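Local coordinates for uncharacterized protein (Thermus thermophilus HB8, PDB 6SCE), which is probably a CRISPR-defence DNA nuclease of Type III systems, switched on when it binds cyclic oligoadenylate, at residues A[111-119]-A[183-191]; A[48-59]-A[144-152]. All blocks are in the same frame, centred on the assembly; numbering follows the deposited sequence.

Interaction 1: A[111-119]-A[183-191]; sequences EGHRALEAP and VHRGLPYWY. With nucleotides of chain B.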
loop_
_atom_site.group_PDB
_atom_site.type_symbol
_atom_site.label_atom_id
_atom_site.label_comp_id
_atom_site.label_asym_id
_atom_site.label_seq_id
_atom_site.Cartn_x
_atom_site.Cartn_y
_atom_site.Cartn_z
ATOM N N GLU A 111 5.118 17.673 3.503
ATOM C CA GLU A 111 4.265 16.711 4.159
ATOM C C GLU A 111 2.807 17.076 3.907
ATOM O O GLU A 111 2.324 18.096 4.400
ATOM C CB GLU A 111 4.667 16.720 5.639
ATOM C CG GLU A 111 3.635 16.238 6.620
ATOM C CD GLU A 111 3.008 14.921 6.235
ATOM O OE1 GLU A 111 3.793 13.967 5.857
ATOM O OE2 GLU A 111 1.739 14.889 6.345
ATOM N N GLY A 112 2.113 16.261 3.114
ATOM C CA GLY A 112 0.734 16.538 2.738
ATOM C C GLY A 112 -0.218 15.400 2.965
ATOM O O GLY A 112 -1.152 15.180 2.168
ATOM N N HIS A 113 -0.021 14.687 4.059
ATOM C CA HIS A 113 -0.739 13.478 4.270
ATOM C C HIS A 113 -1.971 13.605 5.170
ATOM O O HIS A 113 -2.611 12.609 5.451
ATOM C CB HIS A 113 0.214 12.424 4.802
ATOM C CG HIS A 113 1.242 11.995 3.795
ATOM N ND1 HIS A 113 2.550 12.401 3.849
ATOM C CD2 HIS A 113 1.142 11.173 2.727
ATOM C CE1 HIS A 113 3.219 11.854 2.844
ATOM N NE2 HIS A 113 2.387 11.107 2.152
ATOM N N ARG A 114 -2.305 14.811 5.616
ATOM C CA ARG A 114 -3.563 15.005 6.350
ATOM C C ARG A 114 -4.647 15.615 5.443
ATOM O O ARG A 114 -4.474 16.698 4.876
ATOM C CB ARG A 114 -3.302 15.877 7.587
ATOM C CG ARG A 114 -4.566 16.332 8.336
ATOM C CD ARG A 114 -5.423 15.226 8.917
ATOM N NE ARG A 114 -4.819 14.371 9.951
ATOM C CZ ARG A 114 -4.595 14.685 11.223
ATOM N NH1 ARG A 114 -4.871 15.901 11.708
ATOM N NH2 ARG A 114 -4.088 13.766 12.031
ATOM N N ALA A 115 -5.738 14.883 5.274
ATOM C CA ALA A 115 -6.838 15.292 4.425
ATOM C C ALA A 115 -7.378 16.648 4.823
ATOM O O ALA A 115 -7.470 16.954 6.018
ATOM C CB ALA A 115 -7.971 14.254 4.475
ATOM N N LEU A 116 -7.678 17.440 3.800
ATOM C CA LEU A 116 -8.213 18.785 3.882
ATOM C C LEU A 116 -7.291 19.840 4.465
ATOM O O LEU A 116 -7.721 20.969 4.701
ATOM C CB LEU A 116 -9.568 18.795 4.623
ATOM C CG LEU A 116 -10.715 18.071 3.940
ATOM C CD1 LEU A 116 -11.981 18.262 4.765
ATOM C CD2 LEU A 116 -10.938 18.561 2.531
ATOM N N GLU A 117 -6.019 19.515 4.691
ATOM C CA GLU A 117 -5.051 20.541 5.093
ATOM C C GLU A 117 -4.144 20.912 3.941
ATOM O O GLU A 117 -4.011 20.144 3.005
ATOM C CB GLU A 117 -4.217 20.046 6.240
ATOM C CG GLU A 117 -4.954 20.105 7.568
ATOM C CD GLU A 117 -4.016 20.006 8.751
ATOM O OE1 GLU A 117 -2.786 20.006 8.549
ATOM O OE2 GLU A 117 -4.521 19.894 9.886
ATOM N N ALA A 118 -3.512 22.074 3.995
ATOM C CA ALA A 118 -2.457 22.369 3.042
ATOM C C ALA A 118 -1.229 21.578 3.481
ATOM O O ALA A 118 -1.049 21.315 4.683
ATOM C CB ALA A 118 -2.127 23.853 3.014
ATOM N N PRO A 119 -0.365 21.229 2.531
ATOM C CA PRO A 119 0.913 20.589 2.933
ATOM C C PRO A 119 1.754 21.499 3.810
ATOM O O PRO A 119 1.550 22.722 3.795
ATOM C CB PRO A 119 1.637 20.361 1.608
ATOM C CG PRO A 119 0.581 20.432 0.572
ATOM C CD PRO A 119 -0.461 21.393 1.078
ATOM N N VAL A 183 -8.924 19.652 -6.630
ATOM C CA VAL A 183 -7.679 20.097 -5.954
ATOM C C VAL A 183 -8.019 21.135 -4.923
ATOM O O VAL A 183 -8.594 22.183 -5.216
ATOM C CB VAL A 183 -6.627 20.596 -6.938
ATOM C CG1 VAL A 183 -5.414 21.137 -6.196
ATOM C CG2 VAL A 183 -6.236 19.464 -7.880
ATOM N N HIS A 184 -7.705 20.812 -3.690
ATOM C CA HIS A 184 -7.997 21.663 -2.561
ATOM C C HIS A 184 -6.772 21.780 -1.687
ATOM O O HIS A 184 -6.240 20.755 -1.224
ATOM C CB HIS A 184 -9.116 21.070 -1.745
ATOM C CG HIS A 184 -9.492 21.908 -0.571
ATOM N ND1 HIS A 184 -10.096 23.141 -0.704
ATOM C CD2 HIS A 184 -9.343 21.699 0.754
ATOM C CE1 HIS A 184 -10.289 23.657 0.496
ATOM N NE2 HIS A 184 -9.861 22.794 1.399
ATOM N N ARG A 185 -6.310 23.026 -1.519
ATOM C CA ARG A 185 -5.155 23.390 -0.704
ATOM C C ARG A 185 -3.956 22.485 -1.047
ATOM O O ARG A 185 -3.290 21.947 -0.174
ATOM C CB ARG A 185 -5.477 23.360 0.788
ATOM C CG ARG A 185 -6.621 24.322 1.162
ATOM C CD ARG A 185 -7.005 24.253 2.629
ATOM N NE ARG A 185 -5.962 24.781 3.495
ATOM C CZ ARG A 185 -5.885 24.587 4.819
ATOM N NH1 ARG A 185 -6.807 23.887 5.480
ATOM N NH2 ARG A 185 -4.870 25.104 5.505
ATOM N N GLY A 186 -3.744 22.303 -2.334
ATOM C CA GLY A 186 -2.571 21.583 -2.810
ATOM C C GLY A 186 -2.656 20.078 -2.892
ATOM O O GLY A 186 -1.661 19.454 -3.251
ATOM N N LEU A 187 -3.810 19.486 -2.572
ATOM C CA LEU A 187 -3.957 18.046 -2.590
ATOM C C LEU A 187 -5.075 17.593 -3.519
ATOM O O LEU A 187 -6.070 18.332 -3.714
ATOM C CB LEU A 187 -4.205 17.521 -1.178
ATOM C CG LEU A 187 -3.101 17.709 -0.136
ATOM C CD1 LEU A 187 -3.640 17.182 1.185
ATOM C CD2 LEU A 187 -1.852 16.988 -0.586
ATOM N N PRO A 188 -4.892 16.413 -4.155
ATOM C CA PRO A 188 -5.856 15.882 -5.094
ATOM C C PRO A 188 -6.861 14.949 -4.446
ATOM O O PRO A 188 -6.506 14.159 -3.566
ATOM C CB PRO A 188 -4.976 15.096 -6.067
ATOM C CG PRO A 188 -3.892 14.574 -5.184
ATOM C CD PRO A 188 -3.700 15.542 -4.074
ATOM N N TYR A 189 -8.079 15.006 -4.975
ATOM C CA TYR A 189 -9.219 14.200 -4.539
ATOM C C TYR A 189 -9.974 13.760 -5.783
ATOM O O TYR A 189 -10.086 14.520 -6.739
ATOM C CB TYR A 189 -10.151 15.021 -3.642
ATOM C CG TYR A 189 -9.477 15.579 -2.417
ATOM C CD1 TYR A 189 -8.741 16.754 -2.486
ATOM C CD2 TYR A 189 -9.562 14.933 -1.198
ATOM C CE1 TYR A 189 -8.100 17.271 -1.380
ATOM C CE2 TYR A 189 -8.938 15.449 -0.068
ATOM C CZ TYR A 189 -8.202 16.615 -0.166
ATOM O OH TYR A 189 -7.556 17.107 0.944
ATOM N N TRP A 190 -10.450 12.524 -5.784
ATOM C CA TRP A 190 -11.265 11.977 -6.874
ATOM C C TRP A 190 -12.628 11.726 -6.200
ATOM O O TRP A 190 -12.745 10.922 -5.291
ATOM C CB TRP A 190 -10.636 10.709 -7.394
ATOM C CG TRP A 190 -11.295 10.046 -8.577
ATOM C CD1 TRP A 190 -11.634 8.734 -8.677
ATOM C CD2 TRP A 190 -11.678 10.653 -9.816
ATOM N NE1 TRP A 190 -12.210 8.469 -9.905
ATOM C CE2 TRP A 190 -12.254 9.636 -10.621
ATOM C CE3 TRP A 190 -11.601 11.948 -10.318
ATOM C CZ2 TRP A 190 -12.742 9.880 -11.902
ATOM C CZ3 TRP A 190 -12.093 12.201 -11.605
ATOM C CH2 TRP A 190 -12.639 11.166 -12.384
ATOM N N TYR A 191 -13.605 12.509 -6.610
ATOM C CA TYR A 191 -14.874 12.629 -5.891
ATOM C C TYR A 191 -15.997 12.053 -6.745
ATOM O O TYR A 191 -16.209 12.454 -7.879
ATOM C CB TYR A 191 -15.109 14.088 -5.569
ATOM C CG TYR A 191 -16.346 14.405 -4.763
ATOM C CD1 TYR A 191 -17.567 14.650 -5.390
ATOM C CD2 TYR A 191 -16.292 14.512 -3.391
ATOM C CE1 TYR A 191 -18.707 14.979 -4.658
ATOM C CE2 TYR A 191 -17.437 14.823 -2.656
ATOM C CZ TYR A 191 -18.623 15.079 -3.305
ATOM O OH TYR A 191 -19.730 15.388 -2.547
ATOM P P A B 3 6.122 9.574 2.145
ATOM O OP1 A B 3 6.589 10.730 3.012
ATOM O OP2 A B 3 7.247 8.882 1.424
ATOM O "O5'" A B 3 5.316 8.547 3.044
ATOM C "C5'" A B 3 4.495 7.501 2.506
ATOM C "C4'" A B 3 4.010 6.678 3.676
ATOM O "O4'" A B 3 3.149 7.494 4.527
ATOM C "C3'" A B 3 3.205 5.434 3.320
ATOM O "O3'" A B 3 3.764 4.363 4.055
ATOM C "C2'" A B 3 1.786 5.792 3.792
ATOM O "O2'" A B 3 1.003 4.675 4.155
ATOM C "C1'" A B 3 2.098 6.684 4.987
ATOM N N9 A B 3 1.012 7.559 5.364
ATOM C C8 A B 3 0.291 8.374 4.525
ATOM N N7 A B 3 -0.612 9.084 5.172
ATOM C C5 A B 3 -0.440 8.738 6.502
ATOM C C6 A B 3 -1.088 9.165 7.677
ATOM N N6 A B 3 -2.040 10.094 7.680
ATOM N N1 A B 3 -0.654 8.635 8.844
ATOM C C2 A B 3 0.333 7.732 8.823
ATOM N N3 A B 3 1.015 7.246 7.778
ATOM C C4 A B 3 0.567 7.802 6.635
ATOM P P A B 2 7.308 9.125 -4.133
ATOM O OP1 A B 2 6.329 8.765 -5.204
ATOM O OP2 A B 2 8.445 10.081 -4.379
ATOM O "O5'" A B 2 6.458 9.703 -2.901
ATOM C "C5'" A B 2 7.169 10.353 -1.821
ATOM C "C4'" A B 2 6.175 10.864 -0.808
ATOM O "O4'" A B 2 5.396 11.926 -1.422
ATOM C "C3'" A B 2 5.176 9.843 -0.278
ATOM O "O3'" A B 2 4.967 10.003 1.124
ATOM C "C2'" A B 2 3.891 10.197 -1.023
ATOM O "O2'" A B 2 2.734 9.878 -0.282
ATOM C "C1'" A B 2 4.035 11.707 -1.160
ATOM N N9 A B 2 3.226 12.308 -2.203
ATOM C C8 A B 2 2.669 11.686 -3.297
ATOM N N7 A B 2 1.937 12.500 -4.015
ATOM C C5 A B 2 1.997 13.716 -3.351
ATOM C C6 A B 2 1.414 14.972 -3.610
ATOM N N6 A B 2 0.559 15.200 -4.604
ATOM N N1 A B 2 1.722 15.983 -2.763
ATOM C C2 A B 2 2.501 15.713 -1.707
ATOM N N3 A B 2 3.095 14.572 -1.354
ATOM C C4 A B 2 2.790 13.602 -2.228
HETATM O O HOH W 1 -9.551 22.861 4.350
HETATM O O HOH W 2 -6.551 19.538 1.075
#

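Interaction 2: A[48-59]-A[144-152]; sequences KKRQAFFRLLSE and ARLYLEPLG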
loop_
_atom_site.group_PDB
_atom_site.type_symbol
_atom_site.label_atom_id
_atom_site.label_comp_id
_atom_site.label_asym_id
_atom_site.label_seq_id
_atom_site.Cartn_x
_atom_site.Cartn_y
_atom_site.Cartn_z
ATOM N N LYS A 48 5.691 8.702 -17.542
ATOM C CA LYS A 48 5.101 9.825 -18.271
ATOM C C LYS A 48 4.901 11.065 -17.400
ATOM O O LYS A 48 5.117 12.186 -17.847
ATOM C CB LYS A 48 3.781 9.396 -18.920
ATOM C CG LYS A 48 3.976 8.482 -20.129
ATOM C CD LYS A 48 2.665 7.816 -20.528
ATOM C CE LYS A 48 2.800 7.117 -21.878
ATOM N NZ LYS A 48 1.514 6.466 -22.261
ATOM N N LYS A 49 4.505 10.867 -16.152
ATOM C CA LYS A 49 4.353 11.980 -15.226
ATOM C C LYS A 49 5.689 12.642 -14.921
ATOM O O LYS A 49 5.761 13.877 -14.791
ATOM C CB LYS A 49 3.672 11.504 -13.939
ATOM C CG LYS A 49 2.222 11.064 -14.140
ATOM C CD LYS A 49 1.599 10.563 -12.839
ATOM C CE LYS A 49 0.139 10.172 -13.011
ATOM N NZ LYS A 49 -0.393 9.495 -11.790
ATOM N N ARG A 50 6.751 11.827 -14.836
ATOM C CA ARG A 50 8.057 12.346 -14.621
ATOM C C ARG A 50 8.514 13.180 -15.828
ATOM O O ARG A 50 9.113 14.238 -15.638
ATOM C CB ARG A 50 9.068 11.232 -14.315
ATOM C CG ARG A 50 10.455 11.755 -14.020
ATOM C CD ARG A 50 11.404 10.640 -13.633
ATOM N NE ARG A 50 11.013 10.024 -12.367
ATOM C CZ ARG A 50 11.600 8.967 -11.820
ATOM N NH1 ARG A 50 12.605 8.349 -12.430
ATOM N NH2 ARG A 50 11.139 8.492 -10.683
ATOM N N GLN A 51 8.241 12.712 -17.047
ATOM C CA GLN A 51 8.581 13.505 -18.235
ATOM C C GLN A 51 7.782 14.794 -18.280
ATOM O O GLN A 51 8.312 15.810 -18.695
ATOM C CB GLN A 51 8.453 12.697 -19.544
ATOM C CG GLN A 51 9.484 11.578 -19.628
ATOM C CD GLN A 51 10.918 12.059 -19.366
ATOM O OE1 GLN A 51 11.355 13.062 -19.932
ATOM N NE2 GLN A 51 11.641 11.364 -18.479
ATOM N N ALA A 52 6.533 14.765 -17.820
ATOM C CA ALA A 52 5.734 15.983 -17.722
ATOM C C ALA A 52 6.338 16.978 -16.714
ATOM O O ALA A 52 6.350 18.189 -16.928
ATOM C CB ALA A 52 4.310 15.640 -17.370
ATOM N N PHE A 53 6.880 16.461 -15.623
ATOM C CA PHE A 53 7.535 17.274 -14.646
ATOM C C PHE A 53 8.790 17.926 -15.259
ATOM O O PHE A 53 9.020 19.132 -15.096
ATOM C CB PHE A 53 7.895 16.415 -13.434
ATOM C CG PHE A 53 8.730 17.105 -12.393
ATOM C CD1 PHE A 53 8.371 18.338 -11.885
ATOM C CD2 PHE A 53 9.865 16.483 -11.882
ATOM C CE1 PHE A 53 9.143 18.965 -10.919
ATOM C CE2 PHE A 53 10.596 17.076 -10.878
ATOM C CZ PHE A 53 10.244 18.327 -10.396
ATOM N N PHE A 54 9.572 17.148 -15.976
ATOM C CA PHE A 54 10.768 17.675 -16.623
ATOM C C PHE A 54 10.449 18.729 -17.702
ATOM O O PHE A 54 11.155 19.722 -17.813
ATOM C CB PHE A 54 11.628 16.554 -17.213
ATOM C CG PHE A 54 12.281 15.668 -16.177
ATOM C CD1 PHE A 54 12.431 16.085 -14.861
ATOM C CD2 PHE A 54 12.765 14.407 -16.531
ATOM C CE1 PHE A 54 13.039 15.270 -13.911
ATOM C CE2 PHE A 54 13.368 13.606 -15.575
ATOM C CZ PHE A 54 13.505 14.045 -14.275
ATOM N N ARG A 55 9.342 18.549 -18.395
ATOM C CA ARG A 55 8.818 19.568 -19.310
ATOM C C ARG A 55 8.468 20.867 -18.594
ATOM O O ARG A 55 8.785 21.950 -19.071
ATOM C CB ARG A 55 7.602 19.005 -20.078
ATOM C CG ARG A 55 6.928 19.971 -21.025
ATOM C CD ARG A 55 5.653 19.358 -21.599
ATOM N NE ARG A 55 4.862 20.331 -22.361
ATOM C CZ ARG A 55 3.741 20.048 -23.027
ATOM N NH1 ARG A 55 3.112 21.010 -23.689
ATOM N NH2 ARG A 55 3.239 18.815 -23.024
ATOM N N LEU A 56 7.823 20.772 -17.439
ATOM C CA LEU A 56 7.550 21.921 -16.631
ATOM C C LEU A 56 8.841 22.595 -16.169
ATOM O O LEU A 56 8.974 23.827 -16.270
ATOM C CB LEU A 56 6.689 21.524 -15.432
ATOM C CG LEU A 56 6.394 22.568 -14.382
ATOM C CD1 LEU A 56 5.716 23.787 -14.981
ATOM C CD2 LEU A 56 5.511 21.969 -13.296
ATOM N N LEU A 57 9.810 21.819 -15.682
ATOM C CA LEU A 57 11.077 22.435 -15.311
ATOM C C LEU A 57 11.670 23.206 -16.482
ATOM O O LEU A 57 12.124 24.326 -16.311
ATOM C CB LEU A 57 12.093 21.409 -14.826
ATOM C CG LEU A 57 11.655 20.681 -13.559
ATOM C CD1 LEU A 57 12.729 19.690 -13.178
ATOM C CD2 LEU A 57 11.410 21.664 -12.432
ATOM N N SER A 58 11.679 22.608 -17.656
ATOM C CA SER A 58 12.223 23.289 -18.819
ATOM C C SER A 58 11.465 24.610 -19.092
ATOM O O SER A 58 12.091 25.641 -19.310
ATOM C CB SER A 58 12.226 22.355 -20.018
ATOM O OG SER A 58 12.544 23.071 -21.187
ATOM N N GLU A 59 10.139 24.600 -19.016
ATOM C CA GLU A 59 9.369 25.842 -19.163
ATOM C C GLU A 59 9.651 26.867 -18.097
ATOM O O GLU A 59 9.502 28.086 -18.319
ATOM C CB GLU A 59 7.864 25.558 -19.147
ATOM C CG GLU A 59 7.323 25.106 -20.475
ATOM C CD GLU A 59 5.819 24.953 -20.461
ATOM O OE1 GLU A 59 5.090 25.775 -19.841
ATOM O OE2 GLU A 59 5.361 23.971 -21.057
ATOM N N ALA A 144 -2.953 19.217 -13.358
ATOM C CA ALA A 144 -3.361 18.798 -14.686
ATOM C C ALA A 144 -2.166 18.595 -15.595
ATOM O O ALA A 144 -2.112 17.611 -16.367
ATOM C CB ALA A 144 -4.344 19.799 -15.302
ATOM N N ARG A 145 -1.182 19.479 -15.528
ATOM C CA ARG A 145 -0.060 19.301 -16.435
ATOM C C ARG A 145 0.885 18.161 -15.967
ATOM O O ARG A 145 1.534 17.536 -16.782
ATOM C CB ARG A 145 0.669 20.627 -16.735
ATOM C CG ARG A 145 1.396 21.239 -15.562
ATOM C CD ARG A 145 2.205 22.486 -15.960
ATOM N NE ARG A 145 3.131 22.173 -17.025
ATOM C CZ ARG A 145 3.660 23.035 -17.868
ATOM N NH1 ARG A 145 3.432 24.347 -17.737
ATOM N NH2 ARG A 145 4.473 22.570 -18.810
ATOM N N LEU A 146 0.936 17.887 -14.665
ATOM C CA LEU A 146 1.783 16.813 -14.109
ATOM C C LEU A 146 1.144 15.432 -14.140
ATOM O O LEU A 146 1.859 14.449 -14.266
ATOM C CB LEU A 146 2.162 17.127 -12.650
ATOM C CG LEU A 146 3.107 18.333 -12.430
ATOM C CD1 LEU A 146 3.386 18.555 -10.962
ATOM C CD2 LEU A 146 4.390 18.097 -13.199
ATOM N N TYR A 147 -0.182 15.363 -14.013
ATOM C CA TYR A 147 -0.910 14.085 -13.909
ATOM C C TYR A 147 -1.817 13.821 -15.102
ATOM O O TYR A 147 -1.808 12.725 -15.669
ATOM C CB TYR A 147 -1.805 14.064 -12.683
ATOM C CG TYR A 147 -1.125 14.053 -11.314
ATOM C CD1 TYR A 147 0.264 14.001 -11.172
ATOM C CD2 TYR A 147 -1.900 14.072 -10.157
ATOM C CE1 TYR A 147 0.844 13.964 -9.908
ATOM C CE2 TYR A 147 -1.325 14.042 -8.890
ATOM C CZ TYR A 147 0.042 13.979 -8.770
ATOM O OH TYR A 147 0.619 13.928 -7.500
ATOM N N LEU A 148 -2.654 14.795 -15.447
ATOM C CA LEU A 148 -3.709 14.512 -16.414
ATOM C C LEU A 148 -3.202 14.545 -17.853
ATOM O O LEU A 148 -3.416 13.604 -18.628
ATOM C CB LEU A 148 -4.869 15.460 -16.222
ATOM C CG LEU A 148 -5.467 15.446 -14.827
ATOM C CD1 LEU A 148 -6.664 16.369 -14.794
ATOM C CD2 LEU A 148 -5.846 14.044 -14.367
ATOM N N GLU A 149 -2.482 15.595 -18.200
ATOM C CA GLU A 149 -1.931 15.705 -19.541
ATOM C C GLU A 149 -1.084 14.486 -19.927
ATOM O O GLU A 149 -1.308 13.893 -20.988
ATOM C CB GLU A 149 -1.150 17.021 -19.695
ATOM C CG GLU A 149 -0.594 17.261 -21.091
ATOM C CD GLU A 149 0.620 16.388 -21.426
ATOM O OE1 GLU A 149 1.489 16.165 -20.538
ATOM O OE2 GLU A 149 0.725 15.933 -22.596
ATOM N N PRO A 150 -0.104 14.092 -19.092
ATOM C CA PRO A 150 0.669 12.919 -19.536
ATOM C C PRO A 150 -0.113 11.608 -19.626
ATOM O O PRO A 150 0.335 10.703 -20.291
ATOM C CB PRO A 150 1.768 12.789 -18.466
ATOM C CG PRO A 150 1.252 13.518 -17.299
ATOM C CD PRO A 150 0.475 14.675 -17.874
ATOM N N LEU A 151 -1.236 11.488 -18.916
ATOM C CA LEU A 151 -2.064 10.294 -19.005
ATOM C C LEU A 151 -3.088 10.383 -20.170
ATOM O O LEU A 151 -3.906 9.493 -20.327
ATOM C CB LEU A 151 -2.832 10.078 -17.701
ATOM C CG LEU A 151 -2.062 9.636 -16.450
ATOM C CD1 LEU A 151 -2.938 9.744 -15.212
ATOM C CD2 LEU A 151 -1.534 8.227 -16.595
ATOM N N GLY A 152 -3.067 11.469 -20.932
ATOM C CA GLY A 152 -3.978 11.660 -22.057
ATOM C C GLY A 152 -5.410 11.956 -21.630
ATOM O O GLY A 152 -6.356 11.672 -22.370
HETATM O O HOH W 3 4.329 19.759 -18.046
#

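Interaction 1: A[111-119]-A[183-191]
A side-chain hydroxyl, not a backbone strand edge, makes a direct hydrogen bond here: Leu116 N donates to Tyr189 OH at 2.9 Å, with an N-H...O angle of 155° and the donor near the plane of the ring at its edge. The pair joins two beta hairpins. Segment 111-119 links strands 105-111 and 120-125 of the Rossmann-like CARF fold, with a type II turn at Arg114 to Glu117; segment 183-191 is a tight hairpin with a type I' turn at His184 to Leu187. Tyr189 OH in turn donates to a water O at 2.6 Å, which passes its own hydrogens to Glu117 O and His184 O. Just past the first turn, Ala118 CA makes a C-H...O contact of 3.3 Å with Arg185 O. With CG beside its backbone N (chi1 -59°) and its chain bent at chi3, Arg185 lays its guanidinium over the Ala118 peptide, N under its centre; NH2 goes on to a salt bridge with Glu134. Leu187 pushes CD1 in among the carbonyls of Gly112, Arg114 and Glu117, 3.3 Å from Gly112 O. On the side of the loop facing the bound oligoadenylate, His113 ND1 bonds Glu111 OE1 at 2.8 Å, nearly straight at 173°, which fixes the turn of the ring. It points NE2 at nucleotide A2 of chain B: NE2 and the ribose O2' share a hydrogen bond of 2.7 Å in which either may donate. A leucine in place of this histidine would lack both ring nitrogens, and would probably leave that 2'-hydroxyl and Glu111 OE1 without these mates. At the far end a second water donates to Leu116 O, accepts from Arg185 NH1 and lies in the ring plane of His184, 3.0 Å from its NE2.

Interaction 2: A[48-59]-A[144-152]
Ala52 CB sits against Pro150 CG at 3.7 Å, where helix 44-59 of the Rossmann-like domain runs nearly antiparallel to helix 140-148 and its tail; the axes of 48-59 and 144-148 come within 8.1 Å at 162°. Beside them Leu146 reaches across with CD2, 3.6 Å from Phe53 CA and also against Leu56 CD2. The helix 140-148 side finishes in a wide pi-type turn and a Schellman motif at Gly152. Leu146 O is buried without a polar partner, under Lys49 CG. Lys49 runs on, extended, until NZ stands over the Tyr147 face, 4.8 Å from the ring centroid (cation-pi); NZ also bonds Arg218 O, while Asp13 and an adenine base of the bound RNA hold Tyr147 OH. At the other end Arg145, its CG squeezed between backbone N and carbonyl carbon (chi1 67°), lies with one guanidinium face against Leu56 CD1 and grips Glu59 end-on, NH1 to OE1 at 3.0 Å and NH2 to OE2 at 2.8 Å, the oxygens met from above the carboxylate plane and the planes 59° apart. Arg55 adds long salt bridges to Glu149 and Glu59, completing a four-residue network. A water O accepts from Arg145 NE at 2.9 Å and donates to Ala52 O.

From the N terminus the chain lays down helix 44-59, then the loop 111-119, then helix 140-148 and its tail, and last the hairpin 183-191. Interaction 2 closes a loop of 84 residues between 48-59 and 144-152, and interaction 1 one of 63 between 111-119 and 183-191. Their segments alternate, so the loops cross. Both fasten the first Rossmann-like sheet to what follows it, interaction 1 from the tip of a strand pair and interaction 2 from a helix. Their centres are about 19 Å apart and their nearest atoms about 5 Å, so they do not touch, but Tyr143 of helix 140-148 spans them, meeting Tyr147 and bonding Gly186 O. Each contact also touches the bound oligoadenylate.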